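Long-range contact in immunoreactive 84kD antigen PG93 (Porphyromonas gingivalis, PDB 5M11), which probably serves as an essential cell-surface component of the type IX secretion system and binds zinc and calcium ions: residues N336-A341 and F370-D375. Sequence-based numbering, arbitrary orientation.
Sequences NLMGHA and FNDAID. With ZN (zinc ion), chain H.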
ATOM      1  N   ASN A 336      21.518   7.869  -2.253  1.00117.59           N
ATOM      2  CA  ASN A 336      21.117   9.231  -2.607  1.00119.01           C
ATOM      3  C   ASN A 336      19.640   9.241  -3.134  1.00121.01           C
ATOM      4  O   ASN A 336      19.293  10.107  -3.949  1.00123.29           O
ATOM      5  CB  ASN A 336      22.097   9.835  -3.657  1.00124.33           C
ATOM      6  CG  ASN A 336      23.576   9.724  -3.323  1.00137.73           C
ATOM      7  OD1 ASN A 336      24.138  10.511  -2.548  1.00125.77           O
ATOM      8  ND2 ASN A 336      24.228   8.715  -3.881  1.00129.60           N
ATOM      9  N   LEU A 337      18.776   8.278  -2.659  1.00112.58           N
ATOM     10  CA  LEU A 337      17.341   8.169  -3.023  1.00110.01           C
ATOM     11  C   LEU A 337      16.528   9.071  -2.065  1.00108.26           C
ATOM     12  O   LEU A 337      15.790   8.607  -1.187  1.00103.26           O
ATOM     13  CB  LEU A 337      16.845   6.690  -3.025  1.00107.78           C
ATOM     14  CG  LEU A 337      15.418   6.377  -3.571  1.00111.60           C
ATOM     15  CD1 LEU A 337      15.293   6.661  -5.067  1.00115.83           C
ATOM     16  CD2 LEU A 337      15.050   4.928  -3.324  1.00111.47           C
ATOM     17  N   MET A 338      16.730  10.387  -2.241  1.00105.86           N
ATOM     18  CA  MET A 338      16.161  11.463  -1.438  1.00103.71           C
ATOM     19  C   MET A 338      15.001  12.142  -2.167  1.00106.66           C
ATOM     20  O   MET A 338      14.513  11.619  -3.172  1.00107.53           O
ATOM     21  CB  MET A 338      17.271  12.488  -1.102  1.00108.07           C
ATOM     22  CG  MET A 338      18.249  11.998  -0.051  1.00110.12           C
ATOM     23  SD  MET A 338      19.743  13.009   0.102  1.00117.98           S
ATOM     24  CE  MET A 338      19.130  14.370   1.098  1.00113.17           C
ATOM     25  N   GLY A 339      14.553  13.275  -1.625  1.00101.39           N
ATOM     26  CA  GLY A 339      13.493  14.095  -2.195  1.00102.54           C
ATOM     27  C   GLY A 339      12.066  13.658  -1.934  1.00102.40           C
ATOM     28  O   GLY A 339      11.137  14.313  -2.431  1.00103.83           O
ATOM     29  N   HIS A 340      11.870  12.541  -1.187  1.00 93.09           N
ATOM     30  CA  HIS A 340      10.526  12.066  -0.868  1.00 89.47           C
ATOM     31  C   HIS A 340       9.997  12.907   0.267  1.00 90.58           C
ATOM     32  O   HIS A 340      10.598  12.916   1.340  1.00 89.01           O
ATOM     33  CB  HIS A 340      10.497  10.567  -0.515  1.00 87.23           C
ATOM     34  CG  HIS A 340       9.107  10.004  -0.458  1.00 88.93           C
ATOM     35  ND1 HIS A 340       8.246  10.306   0.584  1.00 88.34           N
ATOM     36  CD2 HIS A 340       8.466   9.192  -1.330  1.00 91.40           C
ATOM     37  CE1 HIS A 340       7.113   9.677   0.309  1.00 87.09           C
ATOM     38  NE2 HIS A 340       7.197   8.991  -0.832  1.00 89.13           N
ATOM     39  N   ALA A 341       8.895  13.641   0.026  1.00 86.52           N
ATOM     40  CA  ALA A 341       8.255  14.518   1.008  1.00 84.35           C
ATOM     41  C   ALA A 341       8.056  13.810   2.367  1.00 82.03           C
ATOM     42  O   ALA A 341       7.556  12.681   2.416  1.00 78.97           O
ATOM     43  CB  ALA A 341       6.925  15.009   0.470  1.00 86.48           C
ATOM     44  N   PHE A 370      12.498  18.895   5.536  1.00 88.69           N
ATOM     45  CA  PHE A 370      11.619  17.838   6.085  1.00 83.88           C
ATOM     46  C   PHE A 370      11.245  16.814   5.011  1.00 87.72           C
ATOM     47  O   PHE A 370      10.096  16.741   4.563  1.00 87.01           O
ATOM     48  CB  PHE A 370      10.350  18.331   6.822  1.00 83.77           C
ATOM     49  CG  PHE A 370       9.689  17.195   7.590  1.00 80.58           C
ATOM     50  CD1 PHE A 370      10.376  16.510   8.587  1.00 79.62           C
ATOM     51  CD2 PHE A 370       8.400  16.776   7.276  1.00 81.31           C
ATOM     52  CE1 PHE A 370       9.775  15.452   9.275  1.00 76.94           C
ATOM     53  CE2 PHE A 370       7.803  15.712   7.964  1.00 79.96           C
ATOM     54  CZ  PHE A 370       8.493  15.057   8.955  1.00 75.42           C
ATOM     55  N   ASN A 371      12.259  16.068   4.572  1.00 84.94           N
ATOM     56  CA  ASN A 371      12.145  15.013   3.580  1.00 84.68           C
ATOM     57  C   ASN A 371      12.735  13.726   4.120  1.00 86.12           C
ATOM     58  O   ASN A 371      13.593  13.748   5.010  1.00 85.35           O
ATOM     59  CB  ASN A 371      12.865  15.398   2.270  1.00 89.24           C
ATOM     60  CG  ASN A 371      12.218  16.471   1.423  1.00105.13           C
ATOM     61  OD1 ASN A 371      10.995  16.532   1.232  1.00 94.35           O
ATOM     62  ND2 ASN A 371      13.054  17.284   0.808  1.00 99.43           N
ATOM     63  N   ASP A 372      12.286  12.608   3.538  1.00 81.03           N
ATOM     64  CA  ASP A 372      12.718  11.242   3.780  1.00 78.08           C
ATOM     65  C   ASP A 372      12.771  10.918   5.261  1.00 77.49           C
ATOM     66  O   ASP A 372      13.840  10.598   5.791  1.00 76.51           O
ATOM     67  CB  ASP A 372      14.075  10.950   3.107  1.00 82.11           C
ATOM     68  CG  ASP A 372      14.254  11.593   1.746  1.00 95.86           C
ATOM     69  OD1 ASP A 372      13.562  11.165   0.790  1.00 96.38           O
ATOM     70  OD2 ASP A 372      15.080  12.531   1.638  1.00104.29           O
ATOM     71  N   ALA A 373      11.608  11.003   5.929  1.00 71.72           N
ATOM     72  CA  ALA A 373      11.450  10.582   7.320  1.00 68.62           C
ATOM     73  C   ALA A 373      11.491   9.052   7.298  1.00 71.11           C
ATOM     74  O   ALA A 373      10.645   8.436   6.651  1.00 70.19           O
ATOM     75  CB  ALA A 373      10.137  11.111   7.880  1.00 68.53           C
ATOM     76  N   ILE A 374      12.524   8.441   7.888  1.00 68.11           N
ATOM     77  CA  ILE A 374      12.708   6.992   7.747  1.00 67.65           C
ATOM     78  C   ILE A 374      12.663   6.157   9.062  1.00 70.19           C
ATOM     79  O   ILE A 374      12.660   4.917   8.964  1.00 70.30           O
ATOM     80  CB  ILE A 374      14.031   6.703   6.995  1.00 72.56           C
ATOM     81  CG1 ILE A 374      15.192   7.527   7.566  1.00 73.90           C
ATOM     82  CG2 ILE A 374      13.865   6.926   5.500  1.00 75.70           C
ATOM     83  CD1 ILE A 374      16.381   6.837   7.563  1.00 84.69           C
ATOM     84  N   ASP A 375      12.655   6.791  10.257  1.00 64.40           N
ATOM     85  CA  ASP A 375      12.567   6.031  11.510  1.00 61.82           C
ATOM     86  C   ASP A 375      11.849   6.824  12.613  1.00 63.83           C
ATOM     87  O   ASP A 375      11.924   8.053  12.682  1.00 63.41           O
ATOM     88  CB  ASP A 375      13.948   5.534  12.009  1.00 64.00           C
ATOM     89  CG  ASP A 375      13.969   4.157  12.695  1.00 75.89           C
ATOM     90  OD1 ASP A 375      12.893   3.691  13.162  1.00 74.32           O
ATOM     91  OD2 ASP A 375      15.061   3.563  12.798  1.00 85.45           O
TER
HETATM   92 ZN    ZN H 807       5.492   8.212  -1.847  1.00117.86          ZN
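Asp372, buried just ahead of strand 373-378, carries this contact by gripping the loop that leads into strand 343-347. From its CB the side chain sets out with CG anti to its own carbonyl carbon (chi1 -38°), and Asp372 CG lies 3.7 Å from Met338 CA. Asp372 OD1 accepts a hydrogen bond from His340 N at 2.9 Å, the donor lying above the carboxylate plane. Asp372 OD2 takes a weak one from Gly339 N (3.4 Å) and lies 3.5 Å from Met338 CB. A short acidic side chain suits this place, since its two oxygens can serve successive backbone N-H groups. The main chain answers in the other direction: Asp372 N points almost straight at His340 O (2.8 Å, N-H...O 166°), beside the single beta bridge of Ala341 with Asn371, whose OD1 bonds Lys357 NZ. Gly339 has a positive phi of 81°, readily adopted by glycine. The His340 ring extends to the metal; His340 ND1 donates to Ala341 O (3.1 Å), and His340 NE2 binds zinc at 2.1 Å alongside Asp315. Asp372 thus holds a zinc ligand's backbone, perhaps positioning it from the second shell, and joins two successive four-stranded antiparallel sheets, consistent with neighbouring beta-propeller blades.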